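Long-range contacts in carboxysome shell vertex protein CcmL (Gloeobacter violaceus, PDB 4JW0), which probably forms the pentameric vertices of the carboxysome shell, the polyhedral compartment in which RuBisCO is sequestered: residues M1-R7 with L51-F57; S18-V22 with K71-D75; E41-V47 with D75-I81. All coordinates share one frame; numbering follows the deposited sequence.

Interaction 1: M1-R7 with L51-F57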
loop_
_atom_site.group_PDB
_atom_site.type_symbol
_atom_site.label_atom_id
_atom_site.label_comp_id
_atom_site.label_asym_id
_atom_site.label_seq_id
_atom_site.Cartn_x
_atom_site.Cartn_y
_atom_site.Cartn_z
ATOM N N MET A 1 -9.264 5.684 -4.552
ATOM C CA MET A 1 -9.395 5.119 -5.922
ATOM C C MET A 1 -8.595 5.958 -6.903
ATOM O O MET A 1 -8.372 7.151 -6.682
ATOM C CB MET A 1 -10.863 5.096 -6.358
ATOM C CG MET A 1 -11.725 4.075 -5.640
ATOM S SD MET A 1 -12.222 4.557 -3.976
ATOM C CE MET A 1 -13.454 5.813 -4.327
ATOM N N GLN A 2 -8.154 5.328 -7.986
ATOM C CA GLN A 2 -7.526 6.042 -9.081
ATOM C C GLN A 2 -8.338 5.847 -10.355
ATOM O O GLN A 2 -9.206 4.973 -10.434
ATOM C CB GLN A 2 -6.092 5.552 -9.303
ATOM C CG GLN A 2 -5.140 5.839 -8.152
ATOM C CD GLN A 2 -4.754 7.300 -8.062
ATOM O OE1 GLN A 2 -4.241 7.880 -9.016
ATOM N NE2 GLN A 2 -5.006 7.905 -6.912
ATOM N N ILE A 3 -8.045 6.675 -11.351
ATOM C CA ILE A 3 -8.672 6.564 -12.659
ATOM C C ILE A 3 -7.739 5.790 -13.577
ATOM O O ILE A 3 -6.535 6.030 -13.598
ATOM C CB ILE A 3 -8.965 7.949 -13.260
ATOM C CG1 ILE A 3 -9.874 8.743 -12.318
ATOM C CG2 ILE A 3 -9.608 7.817 -14.648
ATOM C CD1 ILE A 3 -9.935 10.222 -12.609
ATOM N N GLY A 4 -8.297 4.837 -14.308
ATOM C CA GLY A 4 -7.536 4.081 -15.278
ATOM C C GLY A 4 -8.258 4.036 -16.603
ATOM O O GLY A 4 -9.474 4.220 -16.670
ATOM N N ARG A 5 -7.499 3.791 -17.661
ATOM C CA ARG A 5 -8.056 3.631 -18.995
ATOM C C ARG A 5 -7.861 2.177 -19.420
ATOM O O ARG A 5 -6.782 1.612 -19.239
ATOM C CB ARG A 5 -7.350 4.604 -19.949
ATOM C CG ARG A 5 -7.597 4.387 -21.425
ATOM C CD ARG A 5 -6.975 5.524 -22.241
ATOM N NE ARG A 5 -5.546 5.325 -22.505
ATOM C CZ ARG A 5 -4.988 5.310 -23.719
ATOM N NH1 ARG A 5 -5.723 5.483 -24.815
ATOM N NH2 ARG A 5 -3.677 5.121 -23.846
ATOM N N VAL A 6 -8.912 1.553 -19.944
ATOM C CA VAL A 6 -8.834 0.145 -20.301
ATOM C C VAL A 6 -8.015 -0.013 -21.575
ATOM O O VAL A 6 -8.358 0.564 -22.614
ATOM C CB VAL A 6 -10.221 -0.483 -20.520
ATOM C CG1 VAL A 6 -10.077 -1.941 -20.907
ATOM C CG2 VAL A 6 -11.086 -0.346 -19.273
ATOM N N ARG A 7 -6.941 -0.793 -21.496
ATOM C CA ARG A 7 -6.051 -0.991 -22.643
ATOM C C ARG A 7 -6.113 -2.399 -23.222
ATOM O O ARG A 7 -5.729 -2.609 -24.366
ATOM C CB ARG A 7 -4.605 -0.673 -22.261
ATOM C CG ARG A 7 -4.356 0.792 -21.930
ATOM C CD ARG A 7 -4.074 1.631 -23.166
ATOM N NE ARG A 7 -5.202 1.686 -24.098
ATOM C CZ ARG A 7 -5.138 1.379 -25.395
ATOM N NH1 ARG A 7 -3.998 0.981 -25.951
ATOM N NH2 ARG A 7 -6.228 1.466 -26.146
ATOM N N LEU A 51 -12.583 -1.421 -24.178
ATOM C CA LEU A 51 -11.376 -0.709 -24.569
ATOM C C LEU A 51 -11.547 0.807 -24.549
ATOM O O LEU A 51 -12.544 1.331 -25.039
ATOM C CB LEU A 51 -10.968 -1.146 -25.973
ATOM C CG LEU A 51 -9.491 -1.033 -26.322
ATOM C CD1 LEU A 51 -8.716 -2.195 -25.707
ATOM C CD2 LEU A 51 -9.324 -0.990 -27.837
ATOM N N ASP A 52 -10.557 1.489 -23.975
ATOM C CA ASP A 52 -10.475 2.954 -23.931
ATOM C C ASP A 52 -11.455 3.638 -22.973
ATOM O O ASP A 52 -11.406 4.856 -22.792
ATOM C CB ASP A 52 -10.595 3.557 -25.335
ATOM C CG ASP A 52 -9.340 3.343 -26.171
ATOM O OD1 ASP A 52 -8.251 3.190 -25.582
ATOM O OD2 ASP A 52 -9.442 3.329 -27.416
ATOM N N GLU A 53 -12.328 2.870 -22.335
ATOM C CA GLU A 53 -13.206 3.447 -21.328
ATOM C C GLU A 53 -12.410 3.847 -20.093
ATOM O O GLU A 53 -11.410 3.215 -19.762
ATOM C CB GLU A 53 -14.311 2.461 -20.958
ATOM C CG GLU A 53 -15.333 2.254 -22.063
ATOM C CD GLU A 53 -16.593 1.565 -21.576
ATOM O OE1 GLU A 53 -16.519 0.393 -21.170
ATOM O OE2 GLU A 53 -17.665 2.198 -21.604
ATOM N N TRP A 54 -12.839 4.916 -19.430
ATOM C CA TRP A 54 -12.238 5.318 -18.170
ATOM C C TRP A 54 -12.960 4.606 -17.045
ATOM O O TRP A 54 -14.186 4.528 -17.043
ATOM C CB TRP A 54 -12.339 6.827 -17.958
ATOM C CG TRP A 54 -11.315 7.633 -18.695
ATOM C CD1 TRP A 54 -10.647 7.278 -19.828
ATOM C CD2 TRP A 54 -10.841 8.936 -18.341
ATOM N NE1 TRP A 54 -9.786 8.285 -20.203
ATOM C CE2 TRP A 54 -9.890 9.315 -19.307
ATOM C CE3 TRP A 54 -11.132 9.823 -17.302
ATOM C CZ2 TRP A 54 -9.229 10.536 -19.264
ATOM C CZ3 TRP A 54 -10.475 11.037 -17.263
ATOM C CH2 TRP A 54 -9.534 11.382 -18.237
ATOM N N VAL A 55 -12.203 4.085 -16.087
ATOM C CA VAL A 55 -12.803 3.432 -14.936
ATOM C C VAL A 55 -12.219 3.963 -13.637
ATOM O O VAL A 55 -11.101 4.488 -13.604
ATOM C CB VAL A 55 -12.588 1.902 -14.977
ATOM C CG1 VAL A 55 -13.184 1.313 -16.235
ATOM C CG2 VAL A 55 -11.103 1.566 -14.871
ATOM N N LEU A 56 -12.992 3.835 -12.565
ATOM C CA LEU A 56 -12.455 3.967 -11.222
ATOM C C LEU A 56 -12.075 2.577 -10.758
ATOM O O LEU A 56 -12.822 1.617 -10.991
ATOM C CB LEU A 56 -13.495 4.532 -10.261
ATOM C CG LEU A 56 -13.811 6.022 -10.303
ATOM C CD1 LEU A 56 -14.950 6.300 -9.321
ATOM C CD2 LEU A 56 -12.591 6.875 -9.977
ATOM N N PHE A 57 -10.922 2.453 -10.111
ATOM C CA PHE A 57 -10.535 1.169 -9.553
ATOM C C PHE A 57 -9.931 1.332 -8.172
ATOM O O PHE A 57 -9.361 2.377 -7.842
ATOM C CB PHE A 57 -9.597 0.397 -10.492
ATOM C CG PHE A 57 -8.206 0.964 -10.589
ATOM C CD1 PHE A 57 -7.928 2.008 -11.458
ATOM C CD2 PHE A 57 -7.167 0.424 -9.839
ATOM C CE1 PHE A 57 -6.646 2.524 -11.564
ATOM C CE2 PHE A 57 -5.880 0.936 -9.940
ATOM C CZ PHE A 57 -5.621 1.989 -10.803
#
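Two neighbouring strands of the OB-fold barrel meet here, M1-R7 antiparallel to L51-F57, with Q2 opposite F57 and G4 opposite V55 as hydrogen-bonded pairs. G4 N reaches V55 O at 2.9 Å and V55 N returns a bond to G4 O at 2.8 Å. Further on, V6 N gives to E53 O and V6 O receives D52 N. Glycine suits position 4 because the F57 ring, swung over the opposite strand by a chi1 of 72°, brings its edge to G4 N, and a CB there would crowd CE1. On the sheet face carrying I3, branched and aromatic groups interlock: I3 CG2 meets W54 CE3 at 3.7 Å, I3 CG1 touches L56 CD2 at 4.0 Å. At the far end R7 NH2 makes a salt bridge to D52 OD1 at 2.7 Å, on the syn side but tilted well out of the carboxylate plane. R5 NH1, 3.5 Å from the same D52 OD1, adds charge attraction alone; R7 NE sits over the centre of one face of the R5 guanidinium, which also bonds Q28. R7 NH1 also pairs with D88 of a neighbouring subunit. Such a twisted antiparallel pair, joining the first and fourth strands, is typical of the OB barrel.

Interaction 2: S18-V22 with K71-D75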
loop_
_atom_site.group_PDB
_atom_site.type_symbol
_atom_site.label_atom_id
_atom_site.label_comp_id
_atom_site.label_asym_id
_atom_site.label_seq_id
_atom_site.Cartn_x
_atom_site.Cartn_y
_atom_site.Cartn_z
ATOM N N SER A 18 -9.308 -20.491 -7.175
ATOM C CA SER A 18 -10.230 -19.472 -6.694
ATOM C C SER A 18 -10.409 -18.332 -7.695
ATOM O O SER A 18 -11.344 -17.540 -7.576
ATOM C CB SER A 18 -9.746 -18.905 -5.364
ATOM O OG SER A 18 -8.436 -18.377 -5.479
ATOM N N MET A 19 -9.518 -18.247 -8.678
ATOM C CA MET A 19 -9.560 -17.153 -9.652
ATOM C C MET A 19 -10.310 -17.496 -10.938
ATOM O O MET A 19 -10.408 -16.669 -11.845
ATOM C CB MET A 19 -8.140 -16.703 -9.983
ATOM C CG MET A 19 -7.401 -16.086 -8.800
ATOM S SD MET A 19 -8.261 -14.661 -8.109
ATOM C CE MET A 19 -8.312 -13.615 -9.565
ATOM N N VAL A 20 -10.848 -18.707 -11.024
ATOM C CA VAL A 20 -11.619 -19.092 -12.198
ATOM C C VAL A 20 -12.840 -18.191 -12.350
ATOM O O VAL A 20 -13.542 -17.919 -11.379
ATOM C CB VAL A 20 -12.071 -20.561 -12.123
ATOM C CG1 VAL A 20 -13.069 -20.868 -13.229
ATOM C CG2 VAL A 20 -10.869 -21.482 -12.209
ATOM N N GLY A 21 -13.077 -17.724 -13.572
ATOM C CA GLY A 21 -14.232 -16.898 -13.870
ATOM C C GLY A 21 -13.925 -15.412 -13.876
ATOM O O GLY A 21 -14.722 -14.602 -14.358
ATOM N N VAL A 22 -12.770 -15.046 -13.338
ATOM C CA VAL A 22 -12.412 -13.642 -13.193
ATOM C C VAL A 22 -11.815 -13.095 -14.485
ATOM O O VAL A 22 -10.885 -13.671 -15.036
ATOM C CB VAL A 22 -11.403 -13.456 -12.054
ATOM C CG1 VAL A 22 -11.050 -11.987 -11.890
ATOM C CG2 VAL A 22 -11.961 -14.027 -10.759
ATOM N N LYS A 71 -12.842 -14.533 -0.724
ATOM C CA LYS A 71 -11.649 -15.323 -0.439
ATOM C C LYS A 71 -10.757 -15.483 -1.667
ATOM O O LYS A 71 -9.982 -16.431 -1.756
ATOM C CB LYS A 71 -12.038 -16.699 0.112
ATOM C CG LYS A 71 -12.509 -16.683 1.559
ATOM C CD LYS A 71 -12.629 -18.100 2.115
ATOM C CE LYS A 71 -12.539 -18.121 3.635
ATOM N NZ LYS A 71 -12.623 -19.507 4.183
ATOM N N ARG A 72 -10.864 -14.552 -2.613
ATOM C CA ARG A 72 -10.002 -14.557 -3.787
ATOM C C ARG A 72 -8.749 -13.726 -3.553
ATOM O O ARG A 72 -8.812 -12.662 -2.942
ATOM C CB ARG A 72 -10.733 -13.995 -4.996
ATOM C CG ARG A 72 -11.737 -14.941 -5.610
ATOM C CD ARG A 72 -12.250 -14.386 -6.923
ATOM N NE ARG A 72 -13.298 -15.233 -7.484
ATOM C CZ ARG A 72 -14.382 -14.782 -8.107
ATOM N NH1 ARG A 72 -14.584 -13.480 -8.269
ATOM N NH2 ARG A 72 -15.273 -15.641 -8.579
ATOM N N PRO A 73 -7.601 -14.207 -4.051
ATOM C CA PRO A 73 -6.345 -13.461 -3.897
ATOM C C PRO A 73 -6.222 -12.326 -4.914
ATOM O O PRO A 73 -5.257 -12.267 -5.682
ATOM C CB PRO A 73 -5.274 -14.532 -4.127
ATOM C CG PRO A 73 -5.937 -15.545 -5.003
ATOM C CD PRO A 73 -7.387 -15.551 -4.620
ATOM N N VAL A 74 -7.199 -11.423 -4.895
ATOM C CA VAL A 74 -7.229 -10.286 -5.812
ATOM C C VAL A 74 -7.007 -8.984 -5.051
ATOM O O VAL A 74 -7.525 -8.805 -3.947
ATOM C CB VAL A 74 -8.571 -10.192 -6.570
ATOM C CG1 VAL A 74 -8.683 -11.311 -7.570
ATOM C CG2 VAL A 74 -9.751 -10.215 -5.599
ATOM N N ASP A 75 -6.254 -8.069 -5.655
ATOM C CA ASP A 75 -5.867 -6.836 -4.975
ATOM C C ASP A 75 -6.166 -5.583 -5.801
ATOM O O ASP A 75 -5.688 -4.493 -5.481
ATOM C CB ASP A 75 -4.382 -6.879 -4.622
ATOM C CG ASP A 75 -3.495 -6.789 -5.850
ATOM O OD1 ASP A 75 -4.022 -6.990 -6.966
ATOM O OD2 ASP A 75 -2.284 -6.503 -5.707
#
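R72 reaches across from its loop to S18, and R72 CG and CD run past S18 O. Its chain is extended from CG to NE, which carries the guanidinium beyond that carbonyl. R72 NE donates to S18 O at 3.0 Å, but the bond is weak because it is bent to 130° at the hydrogen. V22 covers one face of the same guanidinium: V22 CG2 sits over the rim of the planar group, 3.7 Å from R72 NH1, so an apolar methyl packs on the flat π surface while the N-H edge is used for hydrogen bonding. A weak bond from R72 NH1 to S69 adds a further hold on the guanidinium. Replacing R72 by an alanine would probably leave S18 O without this donor and V22 CG2 without the flat surface it rests on.

P73, with its rigid ring, centres an inverse gamma turn and offers CD to two partners. S18 OG, turned by a chi1 of 57° into the place between backbone N and carbonyl carbon, approaches P73 CD at 3.1 Å. M19 curls so that M19 SD comes alongside P73 CD at 3.7 Å, the two side chains running in opposite directions. M19 also packs on I79 of a neighbouring subunit, and P73 O accepts from S58 of that subunit. A type II turn from M19 to V22, with G21 at its third position, brings V22 round to face R72. The chemistry is thus mostly shape and dispersion with one weak polar tie, implying that the two loops fit by surface complementarity more than by strong bonds.

Interaction 3: E41-V47 with D75-I81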
loop_
_atom_site.group_PDB
_atom_site.type_symbol
_atom_site.label_atom_id
_atom_site.label_comp_id
_atom_site.label_asym_id
_atom_site.label_seq_id
_atom_site.Cartn_x
_atom_site.Cartn_y
_atom_site.Cartn_z
ATOM N N GLU A 41 -2.101 -1.149 -13.981
ATOM C CA GLU A 41 -2.570 -2.106 -12.988
ATOM C C GLU A 41 -3.450 -3.101 -13.715
ATOM O O GLU A 41 -4.168 -2.729 -14.647
ATOM C CB GLU A 41 -3.385 -1.404 -11.892
ATOM C CG GLU A 41 -3.761 -2.306 -10.706
ATOM C CD GLU A 41 -2.630 -2.454 -9.684
ATOM O OE1 GLU A 41 -1.758 -1.566 -9.618
ATOM O OE2 GLU A 41 -2.611 -3.459 -8.938
ATOM N N VAL A 42 -3.382 -4.369 -13.321
ATOM C CA VAL A 42 -4.321 -5.363 -13.831
ATOM C C VAL A 42 -5.409 -5.558 -12.782
ATOM O O VAL A 42 -5.125 -5.867 -11.625
ATOM C CB VAL A 42 -3.637 -6.704 -14.156
ATOM C CG1 VAL A 42 -4.650 -7.696 -14.690
ATOM C CG2 VAL A 42 -2.517 -6.497 -15.168
ATOM N N ALA A 43 -6.655 -5.353 -13.188
ATOM C CA ALA A 43 -7.769 -5.360 -12.257
ATOM C C ALA A 43 -8.840 -6.366 -12.653
ATOM O O ALA A 43 -9.080 -6.612 -13.836
ATOM C CB ALA A 43 -8.369 -3.964 -12.156
ATOM N N ALA A 44 -9.477 -6.952 -11.649
ATOM C CA ALA A 44 -10.644 -7.790 -11.872
ATOM C C ALA A 44 -11.810 -6.910 -12.306
ATOM O O ALA A 44 -12.064 -5.860 -11.711
ATOM C CB ALA A 44 -10.999 -8.547 -10.613
ATOM N N ASP A 45 -12.519 -7.345 -13.341
ATOM C CA ASP A 45 -13.629 -6.568 -13.879
ATOM C C ASP A 45 -14.932 -7.347 -13.859
ATOM O O ASP A 45 -15.159 -8.220 -14.703
ATOM C CB ASP A 45 -13.347 -6.118 -15.311
ATOM C CG ASP A 45 -14.489 -5.288 -15.892
ATOM O OD1 ASP A 45 -15.211 -4.631 -15.107
ATOM O OD2 ASP A 45 -14.676 -5.294 -17.129
ATOM N N GLY A 46 -15.788 -7.014 -12.899
ATOM C CA GLY A 46 -17.134 -7.552 -12.842
ATOM C C GLY A 46 -18.154 -6.515 -13.277
ATOM O O GLY A 46 -19.364 -6.755 -13.216
ATOM N N VAL A 47 -17.669 -5.358 -13.721
ATOM C CA VAL A 47 -18.546 -4.301 -14.212
ATOM C C VAL A 47 -18.809 -4.476 -15.707
ATOM O O VAL A 47 -19.949 -4.369 -16.167
ATOM C CB VAL A 47 -17.945 -2.914 -13.954
ATOM C CG1 VAL A 47 -18.821 -1.829 -14.568
ATOM C CG2 VAL A 47 -17.790 -2.682 -12.457
ATOM N N ASP A 75 -6.254 -8.069 -5.655
ATOM C CA ASP A 75 -5.867 -6.836 -4.975
ATOM C C ASP A 75 -6.166 -5.583 -5.801
ATOM O O ASP A 75 -5.688 -4.493 -5.481
ATOM C CB ASP A 75 -4.382 -6.879 -4.622
ATOM C CG ASP A 75 -3.495 -6.789 -5.850
ATOM O OD1 ASP A 75 -4.022 -6.990 -6.966
ATOM O OD2 ASP A 75 -2.284 -6.503 -5.707
ATOM N N ALA A 76 -6.942 -5.741 -6.869
ATOM C CA ALA A 76 -7.372 -4.603 -7.670
ATOM C C ALA A 76 -8.692 -4.936 -8.335
ATOM O O ALA A 76 -8.881 -6.034 -8.862
ATOM C CB ALA A 76 -6.329 -4.241 -8.699
ATOM N N VAL A 77 -9.610 -3.981 -8.300
ATOM C CA VAL A 77 -10.961 -4.206 -8.782
ATOM C C VAL A 77 -11.492 -2.965 -9.494
ATOM O O VAL A 77 -11.315 -1.843 -9.025
ATOM C CB VAL A 77 -11.908 -4.575 -7.615
ATOM C CG1 VAL A 77 -11.971 -3.439 -6.593
ATOM C CG2 VAL A 77 -13.287 -4.916 -8.127
ATOM N N VAL A 78 -12.139 -3.183 -10.633
ATOM C CA VAL A 78 -12.857 -2.123 -11.325
ATOM C C VAL A 78 -14.172 -1.927 -10.590
ATOM O O VAL A 78 -14.938 -2.875 -10.430
ATOM C CB VAL A 78 -13.154 -2.509 -12.796
ATOM C CG1 VAL A 78 -14.040 -1.468 -13.468
ATOM C CG2 VAL A 78 -11.860 -2.694 -13.576
ATOM N N ILE A 79 -14.445 -0.708 -10.144
ATOM C CA ILE A 79 -15.677 -0.469 -9.402
ATOM C C ILE A 79 -16.698 0.336 -10.194
ATOM O O ILE A 79 -17.877 0.335 -9.850
ATOM C CB ILE A 79 -15.407 0.191 -8.044
ATOM C CG1 ILE A 79 -14.893 1.617 -8.219
ATOM C CG2 ILE A 79 -14.426 -0.659 -7.242
ATOM C CD1 ILE A 79 -14.700 2.352 -6.914
ATOM N N GLY A 80 -16.260 1.015 -11.250
ATOM C CA GLY A 80 -17.190 1.764 -12.074
ATOM C C GLY A 80 -16.620 2.294 -13.366
ATOM O O GLY A 80 -15.445 2.629 -13.449
ATOM N N ILE A 81 -17.474 2.368 -14.382
ATOM C CA ILE A 81 -17.145 3.079 -15.604
ATOM C C ILE A 81 -17.476 4.552 -15.397
ATOM O O ILE A 81 -18.571 4.904 -14.954
ATOM C CB ILE A 81 -17.922 2.519 -16.806
ATOM C CG1 ILE A 81 -17.496 1.076 -17.069
ATOM C CG2 ILE A 81 -17.692 3.392 -18.045
ATOM C CD1 ILE A 81 -18.467 0.284 -17.941
HETATM O O HOH W 1 -0.675 -5.109 -7.104
HETATM O O HOH W 2 -3.249 -3.346 -6.235
HETATM O O HOH W 3 -15.502 -5.355 -10.636
#
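Backbone bonds through A44 tie the 41-44 strand to the 76-81 strand. A44 N donates to A76 O at 3.0 Å from above the carbonyl plane, and V78 N to A44 O at 2.9 Å, nearly straight at 177°. With one residue bonded to both neighbours of V77, this is a parallel-type bridge, although the strand segments diverge by 65°; it closes the OB barrel between its third and fifth strands.

Apolar packing follows the crossing. Alanines suit the place where the strand axes pass within 4.2 Å; A43 CB meets A76 CB at 4.0 Å and also touches V78 CG2. V47, its two methyls splayed, fits between V78 and I81: V47 CG1 contacts I81 CD1 at 4.0 Å, while V47 CG2 lies against V78 O and V78 CG1. An Asx turn positions V47, D45 OD1 accepting from V47 N at 2.9 Å; the D45 carboxylate also takes bonds from G48 and A49. Nearby, a water links G46 N to V78 O.

The polar end is acidic. E41, bent at chi2 (82°), lays CG against A76 CB and brings OE2 to within 4.3 Å of D75 OD1. A water bridges E41 OE2 to D75 O; a second, between E41 OE2 and D75 OD2, is doubtful. The amino group of M1 from a neighbouring subunit bonds both E41 OE2 and D75 OD1, and R59 of the same chain makes a salt bridge with E41 OE1. Two buried acids side by side thus probably depend on the positive chain terminus of the next subunit, which would couple barrel closure to pentamer assembly.

Along the chain the segments come in the order 1-7, 18-22, 41-47, 51-57, 71-75 and 75-81, so the segments of each pair of contacts interleave. Interactions 1 and 3 lie on the same five-stranded barrel sheet, centres 9 Å apart: strands 54-59 and 76-81 are neighbours in it, and L56 pairs its backbone with I79 and G80 at a classic beta bulge. Interaction 2 sits out on the loops, its centre 12 Å from that of interaction 3 and 20 Å from that of interaction 1. D75 belongs to both interactions 2 and 3, and V22 touches A44. Interaction 3 thus touches both others and links them, and all three also meet neighbouring subunits of the pentamer.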